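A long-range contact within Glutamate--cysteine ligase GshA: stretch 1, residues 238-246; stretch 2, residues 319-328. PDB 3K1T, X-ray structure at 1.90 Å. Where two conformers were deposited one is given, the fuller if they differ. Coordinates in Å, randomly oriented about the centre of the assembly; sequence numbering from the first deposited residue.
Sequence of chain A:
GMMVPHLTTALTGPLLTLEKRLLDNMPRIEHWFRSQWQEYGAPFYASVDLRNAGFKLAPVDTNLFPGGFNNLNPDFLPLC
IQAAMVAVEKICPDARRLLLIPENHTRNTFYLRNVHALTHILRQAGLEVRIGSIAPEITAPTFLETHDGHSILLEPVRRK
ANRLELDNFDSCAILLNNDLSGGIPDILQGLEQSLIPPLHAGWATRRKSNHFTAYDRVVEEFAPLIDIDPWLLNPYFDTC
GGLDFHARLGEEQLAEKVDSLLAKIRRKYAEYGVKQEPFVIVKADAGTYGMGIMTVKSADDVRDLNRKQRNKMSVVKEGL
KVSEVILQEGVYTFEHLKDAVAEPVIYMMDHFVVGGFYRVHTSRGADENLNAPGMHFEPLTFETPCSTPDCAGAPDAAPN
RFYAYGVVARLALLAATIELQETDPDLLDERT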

# COMPACT_ATOMS: atom_id res chain seq x y z
N ASP A 238 -33.47 -15.24 -7.62
CA ASP A 238 -34.88 -14.76 -7.58
C ASP A 238 -35.27 -14.61 -6.10
O ASP A 238 -34.53 -15.04 -5.21
CB ASP A 238 -35.76 -15.76 -8.33
CG ASP A 238 -37.18 -15.21 -8.68
OD1 ASP A 238 -37.44 -14.00 -8.52
OD2 ASP A 238 -38.02 -16.05 -9.09
N THR A 239 -36.44 -14.03 -5.83
CA THR A 239 -36.90 -13.84 -4.47
C THR A 239 -38.39 -14.14 -4.36
O THR A 239 -39.14 -14.13 -5.35
CB THR A 239 -36.72 -12.37 -4.00
OG1 THR A 239 -37.53 -11.54 -4.82
CG2 THR A 239 -35.29 -11.90 -4.06
N CYS A 240 -38.83 -14.46 -3.15
CA CYS A 240 -40.22 -14.23 -2.82
C CYS A 240 -40.39 -13.65 -1.44
O CYS A 240 -39.40 -13.43 -0.74
CB CYS A 240 -41.06 -15.43 -3.05
SG CYS A 240 -40.79 -16.73 -1.96
N GLY A 241 -41.63 -13.30 -1.10
CA GLY A 241 -41.90 -12.63 0.18
C GLY A 241 -41.80 -13.59 1.33
O GLY A 241 -41.37 -14.73 1.17
N GLY A 242 -42.22 -13.15 2.51
CA GLY A 242 -42.19 -14.01 3.68
C GLY A 242 -43.13 -15.18 3.47
O GLY A 242 -44.19 -15.07 2.81
N LEU A 243 -42.73 -16.33 3.98
CA LEU A 243 -43.55 -17.52 3.91
C LEU A 243 -43.61 -18.14 5.29
O LEU A 243 -42.68 -17.96 6.09
CB LEU A 243 -42.96 -18.53 2.92
CG LEU A 243 -42.81 -18.14 1.46
CD1 LEU A 243 -42.15 -19.27 0.72
CD2 LEU A 243 -44.18 -17.79 0.83
N ASP A 244 -44.70 -18.84 5.55
CA ASP A 244 -44.87 -19.66 6.75
C ASP A 244 -44.42 -21.08 6.42
O ASP A 244 -45.14 -21.82 5.76
CB ASP A 244 -46.34 -19.66 7.23
CG ASP A 244 -46.56 -20.56 8.46
OD1 ASP A 244 -45.54 -21.07 9.04
OD2 ASP A 244 -47.75 -20.78 8.83
N PHE A 245 -43.22 -21.44 6.88
CA PHE A 245 -42.67 -22.79 6.63
C PHE A 245 -43.28 -23.89 7.51
O PHE A 245 -42.97 -25.07 7.34
CB PHE A 245 -41.15 -22.78 6.74
CG PHE A 245 -40.48 -22.13 5.57
CD1 PHE A 245 -40.22 -22.86 4.42
CD2 PHE A 245 -40.06 -20.82 5.63
CE1 PHE A 245 -39.56 -22.28 3.34
CE2 PHE A 245 -39.42 -20.23 4.55
CZ PHE A 245 -39.17 -20.97 3.41
N HIS A 246 -44.18 -23.51 8.44
CA HIS A 246 -45.01 -24.54 9.11
C HIS A 246 -46.35 -24.80 8.44
O HIS A 246 -47.15 -25.57 8.96
CB HIS A 246 -45.19 -24.20 10.59
CG HIS A 246 -43.91 -24.25 11.35
ND1 HIS A 246 -43.27 -25.44 11.63
CD2 HIS A 246 -43.12 -23.26 11.83
CE1 HIS A 246 -42.14 -25.18 12.28
NE2 HIS A 246 -42.02 -23.87 12.40
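Stretch 2, residues 319-328: GLKVSEVILQ

Stretch 2 lies antiparallel beside stretch 1, held chiefly by four backbone hydrogen bonds in two reciprocal pairs. Leu-327 N donates to Asp-238 O at 2.8 Å and Asp-238 N to Leu-327 O at 2.9 Å; two residues along, Cys-240 N donates to Val-325 O at 2.8 Å and Val-325 N to Cys-240 O at 2.9 Å. All four are close to linear, with angles at hydrogen of 157° to 177°. Between these two closed pairs Thr-239 faces Ile-326 in a non-hydrogen-bonded pair, and the CA atoms are spaced accordingly: 5.2 Å from Asp-238 CA to Leu-327 CA and from Cys-240 CA to Val-325 CA, but 4.5 Å from Thr-239 CA to Ile-326 CA. CA-H...O contacts supplement the ladder, Thr-239 CA to Val-325 O at 3.2 Å and Glu-324 CA to Cys-240 O at 3.5 Å.

Residues 324-328 are extended, with phi from -161° to -106° and psi from 122° to 145°. The axes of this strand and of the stretch 1 strand through Asp-238, Thr-239 and Cys-240 approach to 4.6 Å, and their N-to-C directions differ by 162°. Before the strand, residues 319-323 form a loop, in which Leu-320 takes a positive phi (55/49).

Beyond Cys-240 the direct hydrogen bonding lapses. Gly-242 N lies 3.3 Å from Ser-323 O, but the angle is too poor for a bond; Gly-242 CA instead makes a CA-H...O contact of 3.2 Å with Val-322 O. A side chain at Gly-242 would meet that same oxygen, since an ideal CB would fall 2.3 Å from Val-322 O. Water then joins the loops: one molecule donates to Leu-243 O at 2.9 Å and to Val-322 O at 2.7 Å, while a second accepts from Val-322 N at 3.3 Å and donates weakly to Leu-243 O at 3.4 Å.

The apolar packing gathers around Val-325, which shares a sheet face with Asp-238, Cys-240 and Leu-327. Val-325 CB is 4.0 Å from Cys-240 SG, and Val-325 CG2 lies 4.2 Å from Leu-243 CD1 and 4.0 Å from Phe-245 CZ. The Phe-245 ring presents its edge to Val-325 and also to Val-322, whose CG1 is 4.5 Å from Phe-245 CE2. Thr-239 and Ile-326 share the other face, with Thr-239 CG2 4.3 Å from Ile-326 CG1 and 3.7 Å from Glu-324 OE2. At the loop end, Leu-320 CD2 packs 3.3 Å from Asp-244 CB. Together the two stretches bury 609 Å².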

# COMPACT_ATOMS: atom_id res chain seq x y z
N GLY A 319 -43.34 -17.15 15.55
CA GLY A 319 -44.02 -17.31 14.23
C GLY A 319 -43.80 -16.20 13.21
O GLY A 319 -43.72 -15.01 13.55
N LEU A 320 -43.65 -16.58 11.94
CA LEU A 320 -43.68 -15.63 10.82
C LEU A 320 -42.68 -14.48 10.93
O LEU A 320 -43.03 -13.30 10.74
CB LEU A 320 -45.10 -15.09 10.61
CG LEU A 320 -46.20 -16.16 10.59
CD1 LEU A 320 -47.60 -15.48 10.42
CD2 LEU A 320 -45.94 -17.24 9.51
N LYS A 321 -41.43 -14.82 11.22
CA LYS A 321 -40.38 -13.82 11.25
C LYS A 321 -39.63 -13.73 9.91
O LYS A 321 -38.90 -12.78 9.67
CB LYS A 321 -39.40 -14.11 12.38
CG LYS A 321 -40.03 -14.15 13.76
CD LYS A 321 -40.91 -12.93 14.07
CE LYS A 321 -41.48 -13.04 15.50
NZ LYS A 321 -42.47 -11.97 15.82
N VAL A 322 -39.84 -14.70 9.03
CA VAL A 322 -39.20 -14.67 7.71
C VAL A 322 -39.88 -13.60 6.86
O VAL A 322 -41.10 -13.65 6.64
CB VAL A 322 -39.29 -16.04 7.02
CG1 VAL A 322 -38.72 -15.93 5.58
CG2 VAL A 322 -38.52 -17.09 7.82
N SER A 323 -39.09 -12.64 6.38
CA SER A 323 -39.62 -11.54 5.61
C SER A 323 -39.30 -11.60 4.11
O SER A 323 -39.90 -10.87 3.30
CB SER A 323 -39.14 -10.21 6.18
OG SER A 323 -37.73 -10.10 6.03
N GLU A 324 -38.38 -12.49 3.73
CA GLU A 324 -37.98 -12.62 2.34
C GLU A 324 -37.31 -13.96 2.21
O GLU A 324 -36.64 -14.41 3.14
CB GLU A 324 -36.97 -11.53 1.92
CG GLU A 324 -36.63 -11.55 0.40
CD GLU A 324 -35.69 -10.40 -0.05
OE1 GLU A 324 -34.66 -10.11 0.62
OE2 GLU A 324 -35.99 -9.79 -1.09
N VAL A 325 -37.51 -14.59 1.06
CA VAL A 325 -36.78 -15.82 0.71
C VAL A 325 -36.02 -15.52 -0.56
O VAL A 325 -36.61 -15.08 -1.55
CB VAL A 325 -37.72 -17.04 0.51
CG1 VAL A 325 -36.93 -18.28 0.10
CG2 VAL A 325 -38.59 -17.32 1.79
N ILE A 326 -34.70 -15.72 -0.51
CA ILE A 326 -33.83 -15.52 -1.66
C ILE A 326 -33.41 -16.88 -2.19
O ILE A 326 -33.00 -17.76 -1.42
CB ILE A 326 -32.55 -14.68 -1.28
CG1 ILE A 326 -32.97 -13.32 -0.71
CG2 ILE A 326 -31.65 -14.47 -2.55
CD1 ILE A 326 -31.96 -12.66 0.20
N LEU A 327 -33.57 -17.06 -3.50
CA LEU A 327 -33.16 -18.27 -4.19
C LEU A 327 -31.98 -17.92 -5.06
O LEU A 327 -32.07 -17.03 -5.88
CB LEU A 327 -34.31 -18.80 -5.04
CG LEU A 327 -35.56 -19.19 -4.25
CD1 LEU A 327 -36.48 -17.99 -4.05
CD2 LEU A 327 -36.30 -20.35 -4.96
N GLN A 328 -30.85 -18.60 -4.86
CA GLN A 328 -29.66 -18.28 -5.66
C GLN A 328 -29.12 -19.54 -6.35
O GLN A 328 -29.07 -20.61 -5.76
CB GLN A 328 -28.57 -17.65 -4.79
CG GLN A 328 -27.41 -17.05 -5.62
CD GLN A 328 -26.25 -16.55 -4.78
OE1 GLN A 328 -25.87 -17.17 -3.78
NE2 GLN A 328 -25.68 -15.39 -5.17
O HOH W 1 -43.05 -15.39 7.43
O HOH W 2 -41.57 -17.45 9.22